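Local coordinates for pyrrolidone-carboxylate peptidase (Pyrococcus furiosus, PDB 1X10), which releases N-terminal pyroglutamyl (5-oxoproline) groups from polypeptides as a thiol peptidase of family C15, generally when the second residue is not proline, at residues A[119-130]-A[191-202]; A[110-118]-A[158-166]. The protein carries 3 engineered substitutions. All coordinates share one frame; numbering follows the deposited sequence.

Interaction 1. Residues A[119-130]-A[191-202]; sequences KIMKKLHERGIP and MALEAVKVAIEV. Engineered in segment 191-202: Ala192 (natural residue Glu).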
loop_
_atom_site.group_PDB
_atom_site.type_symbol
_atom_site.label_atom_id
_atom_site.label_comp_id
_atom_site.label_asym_id
_atom_site.label_seq_id
_atom_site.Cartn_x
_atom_site.Cartn_y
_atom_site.Cartn_z
ATOM N N LYS A 119 -10.994 -22.036 -12.471
ATOM C CA LYS A 119 -11.667 -21.825 -13.750
ATOM C C LYS A 119 -12.370 -20.468 -13.765
ATOM O O LYS A 119 -12.405 -19.784 -14.790
ATOM C CB LYS A 119 -12.682 -22.937 -14.018
ATOM C CG LYS A 119 -12.051 -24.284 -14.327
ATOM C CD LYS A 119 -13.105 -25.305 -14.702
ATOM C CE LYS A 119 -12.472 -26.622 -15.128
ATOM N NZ LYS A 119 -13.503 -27.641 -15.469
ATOM N N ILE A 120 -12.939 -20.083 -12.628
ATOM C CA ILE A 120 -13.615 -18.798 -12.526
ATOM C C ILE A 120 -12.585 -17.682 -12.735
ATOM O O ILE A 120 -12.805 -16.763 -13.520
ATOM C CB ILE A 120 -14.298 -18.642 -11.144
ATOM C CG1 ILE A 120 -15.477 -19.612 -11.047
ATOM C CG2 ILE A 120 -14.761 -17.210 -10.937
ATOM C CD1 ILE A 120 -16.137 -19.656 -9.679
ATOM N N MET A 121 -11.453 -17.774 -12.043
ATOM C CA MET A 121 -10.412 -16.760 -12.176
ATOM C C MET A 121 -9.949 -16.654 -13.629
ATOM O O MET A 121 -9.742 -15.559 -14.154
ATOM C CB MET A 121 -9.218 -17.098 -11.275
ATOM C CG MET A 121 -8.040 -16.132 -11.425
ATOM S SD MET A 121 -6.684 -16.383 -10.227
ATOM C CE MET A 121 -5.780 -17.733 -11.019
ATOM N N LYS A 122 -9.795 -17.803 -14.275
ATOM C CA LYS A 122 -9.353 -17.844 -15.659
ATOM C C LYS A 122 -10.347 -17.152 -16.594
ATOM O O LYS A 122 -9.956 -16.381 -17.464
ATOM C CB LYS A 122 -9.139 -19.298 -16.083
ATOM C CG LYS A 122 -8.498 -19.478 -17.452
ATOM C CD LYS A 122 -9.484 -19.232 -18.576
ATOM C CE LYS A 122 -10.559 -20.316 -18.636
ATOM N NZ LYS A 122 -11.546 -20.070 -19.732
ATOM N N LYS A 123 -11.634 -17.426 -16.414
ATOM C CA LYS A 123 -12.651 -16.813 -17.261
ATOM C C LYS A 123 -12.723 -15.303 -17.030
ATOM O O LYS A 123 -12.877 -14.525 -17.975
ATOM C CB LYS A 123 -14.019 -17.446 -16.996
ATOM C CG LYS A 123 -15.064 -17.090 -18.033
ATOM C CD LYS A 123 -14.632 -17.580 -19.410
ATOM C CE LYS A 123 -15.653 -17.222 -20.479
ATOM N NZ LYS A 123 -16.960 -17.885 -20.230
ATOM N N LEU A 124 -12.620 -14.884 -15.772
ATOM C CA LEU A 124 -12.658 -13.461 -15.463
ATOM C C LEU A 124 -11.513 -12.764 -16.194
ATOM O O LEU A 124 -11.706 -11.710 -16.799
ATOM C CB LEU A 124 -12.546 -13.237 -13.946
ATOM C CG LEU A 124 -13.779 -13.688 -13.145
ATOM C CD1 LEU A 124 -13.521 -13.526 -11.653
ATOM C CD2 LEU A 124 -14.992 -12.867 -13.574
ATOM N N HIS A 125 -10.326 -13.366 -16.151
ATOM C CA HIS A 125 -9.160 -12.801 -16.826
ATOM C C HIS A 125 -9.397 -12.678 -18.333
ATOM O O HIS A 125 -8.987 -11.703 -18.960
ATOM C CB HIS A 125 -7.925 -13.664 -16.561
ATOM C CG HIS A 125 -7.425 -13.585 -15.152
ATOM N ND1 HIS A 125 -6.297 -14.249 -14.724
ATOM C CD2 HIS A 125 -7.885 -12.900 -14.078
ATOM C CE1 HIS A 125 -6.078 -13.974 -13.451
ATOM N NE2 HIS A 125 -7.029 -13.156 -13.034
ATOM N N GLU A 126 -10.062 -13.673 -18.910
ATOM C CA GLU A 126 -10.358 -13.645 -20.337
ATOM C C GLU A 126 -11.337 -12.521 -20.647
ATOM O O GLU A 126 -11.374 -12.014 -21.766
ATOM C CB GLU A 126 -10.936 -14.987 -20.780
ATOM C CG GLU A 126 -9.917 -16.112 -20.731
ATOM C CD GLU A 126 -10.504 -17.462 -21.083
ATOM O OE1 GLU A 126 -9.724 -18.430 -21.174
ATOM O OE2 GLU A 126 -11.738 -17.561 -21.263
ATOM N N ARG A 127 -12.127 -12.138 -19.646
ATOM C CA ARG A 127 -13.099 -11.061 -19.791
ATOM C C ARG A 127 -12.455 -9.712 -19.474
ATOM O O ARG A 127 -13.121 -8.679 -19.513
ATOM C CB ARG A 127 -14.283 -11.281 -18.846
ATOM C CG ARG A 127 -15.238 -12.391 -19.255
ATOM C CD ARG A 127 -16.051 -11.990 -20.478
ATOM N NE ARG A 127 -17.460 -12.340 -20.321
ATOM C CZ ARG A 127 -17.921 -13.585 -20.233
ATOM N NH1 ARG A 127 -17.085 -14.611 -20.290
ATOM N NH2 ARG A 127 -19.222 -13.805 -20.083
ATOM N N GLY A 128 -11.166 -9.730 -19.149
ATOM C CA GLY A 128 -10.467 -8.497 -18.831
ATOM C C GLY A 128 -10.800 -7.995 -17.437
ATOM O O GLY A 128 -10.692 -6.801 -17.146
ATOM N N ILE A 129 -11.212 -8.912 -16.569
ATOM C CA ILE A 129 -11.554 -8.553 -15.197
ATOM C C ILE A 129 -10.466 -9.020 -14.228
ATOM O O ILE A 129 -10.260 -10.220 -14.040
ATOM C CB ILE A 129 -12.894 -9.190 -14.778
ATOM C CG1 ILE A 129 -14.017 -8.692 -15.694
ATOM C CG2 ILE A 129 -13.196 -8.858 -13.317
ATOM C CD1 ILE A 129 -15.371 -9.311 -15.409
ATOM N N PRO A 130 -9.741 -8.077 -13.608
ATOM C CA PRO A 130 -8.699 -8.513 -12.674
ATOM C C PRO A 130 -9.289 -9.301 -11.505
ATOM O O PRO A 130 -10.260 -8.876 -10.867
ATOM C CB PRO A 130 -8.034 -7.203 -12.242
ATOM C CG PRO A 130 -9.061 -6.148 -12.541
ATOM C CD PRO A 130 -9.707 -6.620 -13.808
ATOM N N MET A 191 -18.472 -3.902 -13.429
ATOM C CA MET A 191 -17.507 -4.988 -13.512
ATOM C C MET A 191 -17.688 -5.990 -12.374
ATOM O O MET A 191 -17.537 -7.193 -12.573
ATOM C CB MET A 191 -16.073 -4.453 -13.499
ATOM C CG MET A 191 -15.034 -5.560 -13.604
ATOM S SD MET A 191 -13.367 -4.982 -13.883
ATOM C CE MET A 191 -13.421 -4.681 -15.675
ATOM N N ALA A 192 -18.005 -5.491 -11.183
ATOM C CA ALA A 192 -18.215 -6.362 -10.031
ATOM C C ALA A 192 -19.424 -7.262 -10.297
ATOM O O ALA A 192 -19.394 -8.467 -10.029
ATOM C CB ALA A 192 -18.450 -5.522 -8.769
ATOM N N LEU A 193 -20.486 -6.669 -10.830
ATOM C CA LEU A 193 -21.702 -7.414 -11.134
ATOM C C LEU A 193 -21.424 -8.483 -12.184
ATOM O O LEU A 193 -21.830 -9.637 -12.030
ATOM C CB LEU A 193 -22.796 -6.462 -11.629
ATOM C CG LEU A 193 -24.116 -7.078 -12.105
ATOM C CD1 LEU A 193 -24.780 -7.857 -10.968
ATOM C CD2 LEU A 193 -25.042 -5.969 -12.602
ATOM N N GLU A 194 -20.721 -8.102 -13.245
ATOM C CA GLU A 194 -20.402 -9.037 -14.319
ATOM C C GLU A 194 -19.521 -10.173 -13.801
ATOM O O GLU A 194 -19.665 -11.322 -14.219
ATOM C CB GLU A 194 -19.697 -8.311 -15.472
ATOM C CG GLU A 194 -19.321 -9.223 -16.638
ATOM C CD GLU A 194 -20.530 -9.746 -17.400
ATOM O OE1 GLU A 194 -20.351 -10.648 -18.251
ATOM O OE2 GLU A 194 -21.657 -9.258 -17.160
ATOM N N ALA A 195 -18.612 -9.848 -12.888
ATOM C CA ALA A 195 -17.726 -10.851 -12.313
ATOM C C ALA A 195 -18.551 -11.938 -11.622
ATOM O O ALA A 195 -18.276 -13.123 -11.781
ATOM C CB ALA A 195 -16.759 -10.198 -11.310
ATOM N N VAL A 196 -19.558 -11.528 -10.853
ATOM C CA VAL A 196 -20.413 -12.484 -10.158
ATOM C C VAL A 196 -21.216 -13.307 -11.170
ATOM O O VAL A 196 -21.393 -14.510 -10.996
ATOM C CB VAL A 196 -21.378 -11.764 -9.174
ATOM C CG1 VAL A 196 -22.320 -12.774 -8.522
ATOM C CG2 VAL A 196 -20.572 -11.042 -8.101
ATOM N N LYS A 197 -21.699 -12.659 -12.229
ATOM C CA LYS A 197 -22.461 -13.364 -13.256
ATOM C C LYS A 197 -21.566 -14.420 -13.899
ATOM O O LYS A 197 -21.994 -15.547 -14.146
ATOM C CB LYS A 197 -22.959 -12.398 -14.336
ATOM C CG LYS A 197 -24.084 -11.478 -13.896
ATOM C CD LYS A 197 -24.591 -10.638 -15.067
ATOM C CE LYS A 197 -25.645 -9.633 -14.609
ATOM N NZ LYS A 197 -26.081 -8.716 -15.706
ATOM N N VAL A 198 -20.320 -14.049 -14.170
ATOM C CA VAL A 198 -19.374 -14.980 -14.771
ATOM C C VAL A 198 -19.123 -16.182 -13.859
ATOM O O VAL A 198 -19.075 -17.320 -14.322
ATOM C CB VAL A 198 -18.034 -14.294 -15.076
ATOM C CG1 VAL A 198 -17.001 -15.336 -15.498
ATOM C CG2 VAL A 198 -18.228 -13.255 -16.185
ATOM N N ALA A 199 -18.964 -15.925 -12.563
ATOM C CA ALA A 199 -18.726 -16.995 -11.601
ATOM C C ALA A 199 -19.889 -17.984 -11.620
ATOM O O ALA A 199 -19.687 -19.202 -11.563
ATOM C CB ALA A 199 -18.558 -16.412 -10.194
ATOM N N ILE A 200 -21.107 -17.459 -11.685
ATOM C CA ILE A 200 -22.298 -18.306 -11.714
ATOM C C ILE A 200 -22.295 -19.178 -12.974
ATOM O O ILE A 200 -22.524 -20.388 -12.912
ATOM C CB ILE A 200 -23.591 -17.449 -11.694
ATOM C CG1 ILE A 200 -23.675 -16.660 -10.385
ATOM C CG2 ILE A 200 -24.810 -18.346 -11.849
ATOM C CD1 ILE A 200 -24.796 -15.646 -10.352
ATOM N N GLU A 201 -22.026 -18.556 -14.116
ATOM C CA GLU A 201 -21.985 -19.263 -15.390
ATOM C C GLU A 201 -20.956 -20.388 -15.367
ATOM O O GLU A 201 -21.242 -21.516 -15.784
ATOM C CB GLU A 201 -21.652 -18.286 -16.520
ATOM C CG GLU A 201 -22.682 -17.183 -16.693
ATOM C CD GLU A 201 -22.234 -16.090 -17.650
ATOM O OE1 GLU A 201 -23.020 -15.145 -17.859
ATOM O OE2 GLU A 201 -21.104 -16.165 -18.187
ATOM N N VAL A 202 -19.762 -20.083 -14.869
ATOM C CA VAL A 202 -18.697 -21.079 -14.797
ATOM C C VAL A 202 -19.064 -22.208 -13.827
ATOM O O VAL A 202 -18.790 -23.379 -14.100
ATOM C CB VAL A 202 -17.364 -20.430 -14.367
ATOM C CG1 VAL A 202 -16.282 -21.497 -14.225
ATOM C CG2 VAL A 202 -16.949 -19.375 -15.398
HETATM O O HOH W 1 -18.744 -17.318 -18.455
#
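Arg127 lays its guanidinium on Val198, whose CG2 rests centrally over one face, 4.0 Å from the plane, and Lys123 CE borders the rim within the plane. Two carboxylates approach obliquely, both nearest to NH2. Glu201 OE2 stands 3.6 Å from Arg127 NH2, with the carboxylate and guanidinium planes 35° apart; the bridge to Glu194 OE1 is long, at 3.8 Å from the same NH2. These separations and tilts fit a charge network rather than hydrogen bonding, and no hydrogen bond links the two segments directly. One water does connect them, accepting from Lys123 NZ and donating to Glu201 OE2.

Beneath this charged fringe, the last turns of helix 117-126 pack on helix 189-206, the segment axes 9.3 Å apart at closest and their directions 131° apart. Leu124 points its CD2 branch at the backbone of the second helix, 3.6 Å from Ala195 CA, a closeness consistent with the small alanine side chain there. Val198 CG1, anti to the backbone N (chi1 171°), reaches Lys123 CG at 3.6 Å. One turn on, Val202 divides its two methyls between neighbours on the first helix: CG1 meets Ile120 CG1 and Lys119 CB, and CG2 meets Lys123 CB. Ile120 directs CG2 and CD1 at Ala199. At the other end a Schellman motif with Gly128 at positive phi turns the chain, and Ile129 and Met191 run alongside each other but head opposite ways, Ile129 CG2 lying 3.8 Å from Met191 CG. Pro171 of the second subunit packs on Met191 and Pro130.

The chemistry is thus divided: an apolar layer, continued inward by Ile76 and Ile78, carries the helix pair, and the ionic groups gather along its outer margin, where attraction between unlike charges probably adds to the packing without demanding exact bond geometry.

Interaction 2. Residues A[110-118]-A[158-166]; sequences AYFSTLPIK and YPKMSGFIH
Two hydrogen bonds join Thr114 to Ser162. Thr114 N donates to Ser162 O at 2.9 Å. In return Ser162 N donates to Thr114 OG1 at 2.8 Å, so one threonine engages both backbone polar atoms of one strand residue. The torsion that makes this possible is chi1 of 46°, which sets OG1 between the threonine's own N and carbonyl carbon.

Ser113 OG has a different task: it accepts from Leu115 N (3.2 Å), an ST turn, and donates to a water that also takes the Phe164 N-H. The turn belongs to the connection between strand 110-112 and helix 117-126, which crosses strand 161-167 with the touching parts 103° apart; that strand lies in the central sheet between strands 63-69 and 76-83. It carries His166, whose ND1 and NE2 are hydrogen-bonded to Glu79 and Ser142, the latter an engineered change at the active site; Phe164 CE1 sits over one face of this ring.

Apolar contact centres on Leu115. Its CD1 comes within 3.3 Å of Gly163 CA, an approach a CB on that residue would block, and its CD2 lies 4.1 Å from Met161 CB. Cutting Leu115 back to an alanine would probably open a gap over Gly163 and leave Met161 CB without this neighbour. Farther out, Pro116, at the N-cap position, lies roughly perpendicular to the Met161 side chain, its CD 3.7 Å from Met161 CE; Glu206 of helix 189-206 touches both residues.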
loop_
_atom_site.group_PDB
_atom_site.type_symbol
_atom_site.label_atom_id
_atom_site.label_comp_id
_atom_site.label_asym_id
_atom_site.label_seq_id
_atom_site.Cartn_x
_atom_site.Cartn_y
_atom_site.Cartn_z
ATOM N N ALA A 110 -11.626 -25.970 9.053
ATOM C CA ALA A 110 -11.835 -25.229 7.814
ATOM C C ALA A 110 -12.440 -26.074 6.702
ATOM O O ALA A 110 -12.422 -27.303 6.760
ATOM C CB ALA A 110 -10.513 -24.631 7.336
ATOM N N TYR A 111 -12.986 -25.386 5.700
ATOM C CA TYR A 111 -13.570 -26.014 4.519
ATOM C C TYR A 111 -13.045 -25.282 3.293
ATOM O O TYR A 111 -13.002 -24.048 3.269
ATOM C CB TYR A 111 -15.100 -25.888 4.488
ATOM C CG TYR A 111 -15.865 -26.786 5.428
ATOM C CD1 TYR A 111 -16.474 -26.267 6.572
ATOM C CD2 TYR A 111 -16.020 -28.144 5.154
ATOM C CE1 TYR A 111 -17.226 -27.075 7.417
ATOM C CE2 TYR A 111 -16.768 -28.967 5.995
ATOM C CZ TYR A 111 -17.370 -28.417 7.124
ATOM O OH TYR A 111 -18.127 -29.202 7.949
ATOM N N PHE A 112 -12.653 -26.034 2.274
ATOM C CA PHE A 112 -12.203 -25.426 1.028
ATOM C C PHE A 112 -13.463 -25.088 0.237
ATOM O O PHE A 112 -14.464 -25.807 0.329
ATOM C CB PHE A 112 -11.380 -26.415 0.202
ATOM C CG PHE A 112 -9.960 -26.558 0.650
ATOM C CD1 PHE A 112 -9.396 -27.820 0.813
ATOM C CD2 PHE A 112 -9.170 -25.433 0.873
ATOM C CE1 PHE A 112 -8.064 -27.966 1.192
ATOM C CE2 PHE A 112 -7.829 -25.568 1.253
ATOM C CZ PHE A 112 -7.280 -26.839 1.411
ATOM N N SER A 113 -13.419 -24.001 -0.527
ATOM C CA SER A 113 -14.556 -23.619 -1.362
ATOM C C SER A 113 -14.743 -24.738 -2.371
ATOM O O SER A 113 -13.764 -25.350 -2.802
ATOM C CB SER A 113 -14.260 -22.313 -2.110
ATOM O OG SER A 113 -15.248 -22.053 -3.099
ATOM N N THR A 114 -15.986 -25.024 -2.739
ATOM C CA THR A 114 -16.234 -26.069 -3.713
ATOM C C THR A 114 -16.605 -25.481 -5.074
ATOM O O THR A 114 -17.079 -26.183 -5.961
ATOM C CB THR A 114 -17.328 -27.056 -3.229
ATOM O OG1 THR A 114 -18.442 -26.328 -2.711
ATOM C CG2 THR A 114 -16.768 -27.970 -2.145
ATOM N N LEU A 115 -16.404 -24.176 -5.224
ATOM C CA LEU A 115 -16.652 -23.532 -6.504
ATOM C C LEU A 115 -15.389 -23.822 -7.306
ATOM O O LEU A 115 -14.322 -24.051 -6.731
ATOM C CB LEU A 115 -16.796 -22.012 -6.340
ATOM C CG LEU A 115 -17.999 -21.458 -5.571
ATOM C CD1 LEU A 115 -17.888 -19.945 -5.501
ATOM C CD2 LEU A 115 -19.291 -21.861 -6.269
ATOM N N PRO A 116 -15.490 -23.852 -8.641
ATOM C CA PRO A 116 -14.298 -24.116 -9.453
ATOM C C PRO A 116 -13.535 -22.790 -9.518
ATOM O O PRO A 116 -13.525 -22.111 -10.544
ATOM C CB PRO A 116 -14.891 -24.534 -10.796
ATOM C CG PRO A 116 -16.139 -23.674 -10.877
ATOM C CD PRO A 116 -16.704 -23.776 -9.473
ATOM N N ILE A 117 -12.899 -22.432 -8.403
ATOM C CA ILE A 117 -12.198 -21.157 -8.298
ATOM C C ILE A 117 -11.145 -20.843 -9.350
ATOM O O ILE A 117 -11.071 -19.707 -9.816
ATOM C CB ILE A 117 -11.592 -20.962 -6.882
ATOM C CG1 ILE A 117 -10.457 -21.951 -6.628
ATOM C CG2 ILE A 117 -12.686 -21.149 -5.828
ATOM C CD1 ILE A 117 -9.784 -21.741 -5.262
ATOM N N LYS A 118 -10.332 -21.822 -9.737
ATOM C CA LYS A 118 -9.316 -21.557 -10.755
ATOM C C LYS A 118 -9.948 -21.288 -12.125
ATOM O O LYS A 118 -9.491 -20.412 -12.859
ATOM C CB LYS A 118 -8.317 -22.719 -10.841
ATOM C CG LYS A 118 -7.344 -22.795 -9.655
ATOM C CD LYS A 118 -6.544 -21.492 -9.510
ATOM C CE LYS A 118 -5.592 -21.508 -8.310
ATOM N NZ LYS A 118 -4.444 -22.442 -8.478
ATOM N N TYR A 158 -26.404 -30.337 0.274
ATOM C CA TYR A 158 -26.689 -29.243 -0.647
ATOM C C TYR A 158 -26.380 -27.950 0.100
ATOM O O TYR A 158 -26.536 -27.885 1.316
ATOM C CB TYR A 158 -28.164 -29.258 -1.083
ATOM C CG TYR A 158 -29.137 -28.777 -0.027
ATOM C CD1 TYR A 158 -29.419 -27.417 0.125
ATOM C CD2 TYR A 158 -29.762 -29.680 0.833
ATOM C CE1 TYR A 158 -30.299 -26.970 1.106
ATOM C CE2 TYR A 158 -30.644 -29.244 1.817
ATOM C CZ TYR A 158 -30.908 -27.890 1.949
ATOM O OH TYR A 158 -31.769 -27.457 2.928
ATOM N N PRO A 159 -25.924 -26.910 -0.615
ATOM C CA PRO A 159 -25.686 -26.890 -2.063
ATOM C C PRO A 159 -24.503 -27.770 -2.452
ATOM O O PRO A 159 -23.630 -28.037 -1.630
ATOM C CB PRO A 159 -25.414 -25.414 -2.343
ATOM C CG PRO A 159 -24.745 -24.958 -1.084
ATOM C CD PRO A 159 -25.608 -25.600 -0.017
ATOM N N LYS A 160 -24.480 -28.219 -3.705
ATOM C CA LYS A 160 -23.390 -29.064 -4.191
ATOM C C LYS A 160 -22.102 -28.249 -4.244
ATOM O O LYS A 160 -21.016 -28.764 -3.982
ATOM C CB LYS A 160 -23.704 -29.592 -5.591
ATOM C CG LYS A 160 -25.020 -30.343 -5.706
ATOM C CD LYS A 160 -25.326 -30.668 -7.163
ATOM C CE LYS A 160 -26.725 -31.244 -7.328
ATOM N NZ LYS A 160 -27.054 -31.478 -8.765
ATOM N N MET A 161 -22.233 -26.975 -4.603
ATOM C CA MET A 161 -21.088 -26.073 -4.681
ATOM C C MET A 161 -21.374 -24.825 -3.863
ATOM O O MET A 161 -22.480 -24.280 -3.910
ATOM C CB MET A 161 -20.815 -25.640 -6.121
ATOM C CG MET A 161 -20.471 -26.748 -7.087
ATOM S SD MET A 161 -20.098 -26.036 -8.713
ATOM C CE MET A 161 -18.593 -26.929 -9.108
ATOM N N SER A 162 -20.365 -24.365 -3.131
ATOM C CA SER A 162 -20.504 -23.174 -2.302
ATOM C C SER A 162 -19.174 -22.439 -2.242
ATOM O O SER A 162 -18.104 -23.058 -2.169
ATOM C CB SER A 162 -20.950 -23.559 -0.884
ATOM O OG SER A 162 -21.064 -22.414 -0.054
ATOM N N GLY A 163 -19.239 -21.116 -2.275
ATOM C CA GLY A 163 -18.023 -20.337 -2.226
ATOM C C GLY A 163 -18.306 -18.881 -1.952
ATOM O O GLY A 163 -19.469 -18.473 -1.853
ATOM N N PHE A 164 -17.237 -18.100 -1.844
ATOM C CA PHE A 164 -17.354 -16.684 -1.558
ATOM C C PHE A 164 -16.508 -15.818 -2.488
ATOM O O PHE A 164 -15.378 -16.168 -2.840
ATOM C CB PHE A 164 -16.946 -16.426 -0.105
ATOM C CG PHE A 164 -17.460 -15.136 0.436
ATOM C CD1 PHE A 164 -16.902 -13.927 0.040
ATOM C CD2 PHE A 164 -18.562 -15.118 1.279
ATOM C CE1 PHE A 164 -17.441 -12.720 0.475
ATOM C CE2 PHE A 164 -19.106 -13.915 1.716
ATOM C CZ PHE A 164 -18.547 -12.719 1.313
ATOM N N ILE A 165 -17.066 -14.678 -2.876
ATOM C CA ILE A 165 -16.376 -13.735 -3.747
ATOM C C ILE A 165 -16.409 -12.350 -3.117
ATOM O O ILE A 165 -17.470 -11.862 -2.734
ATOM C CB ILE A 165 -17.052 -13.656 -5.132
ATOM C CG1 ILE A 165 -16.884 -14.990 -5.861
ATOM C CG2 ILE A 165 -16.451 -12.509 -5.950
ATOM C CD1 ILE A 165 -17.595 -15.042 -7.205
ATOM N N HIS A 166 -15.244 -11.727 -2.989
ATOM C CA HIS A 166 -15.174 -10.385 -2.423
ATOM C C HIS A 166 -14.957 -9.381 -3.548
ATOM O O HIS A 166 -14.208 -9.649 -4.491
ATOM C CB HIS A 166 -14.019 -10.277 -1.419
ATOM C CG HIS A 166 -14.418 -10.547 -0.001
ATOM N ND1 HIS A 166 -13.964 -11.639 0.705
ATOM C CD2 HIS A 166 -15.219 -9.857 0.848
ATOM C CE1 HIS A 166 -14.464 -11.611 1.928
ATOM N NE2 HIS A 166 -15.228 -10.540 2.042
HETATM O O HOH W 2 -14.919 -19.266 -3.170
#

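Along the chain the segments come in the order 110-118, 119-130, 158-166 and 191-202. Interaction 2 closes first, when 158-166 returns to 110-118 after 39 intervening residues, largely helical; interaction 1 closes when 191-202 meets 119-130 after 60. Each loop opens before the other closes, so the two cross rather than nest. Helix 117-126 is common to both: its lead-in is fixed on strand 161-167, its later turns on helix 189-206. With centres 15 Å apart, the contacts also meet directly: Ala199 CB against Ile165 CD1 (3.4 Å) joins the helix pair to the central sheet, and Val202 against Pro116 joins helix 189-206 to the lead-in of helix 117-126.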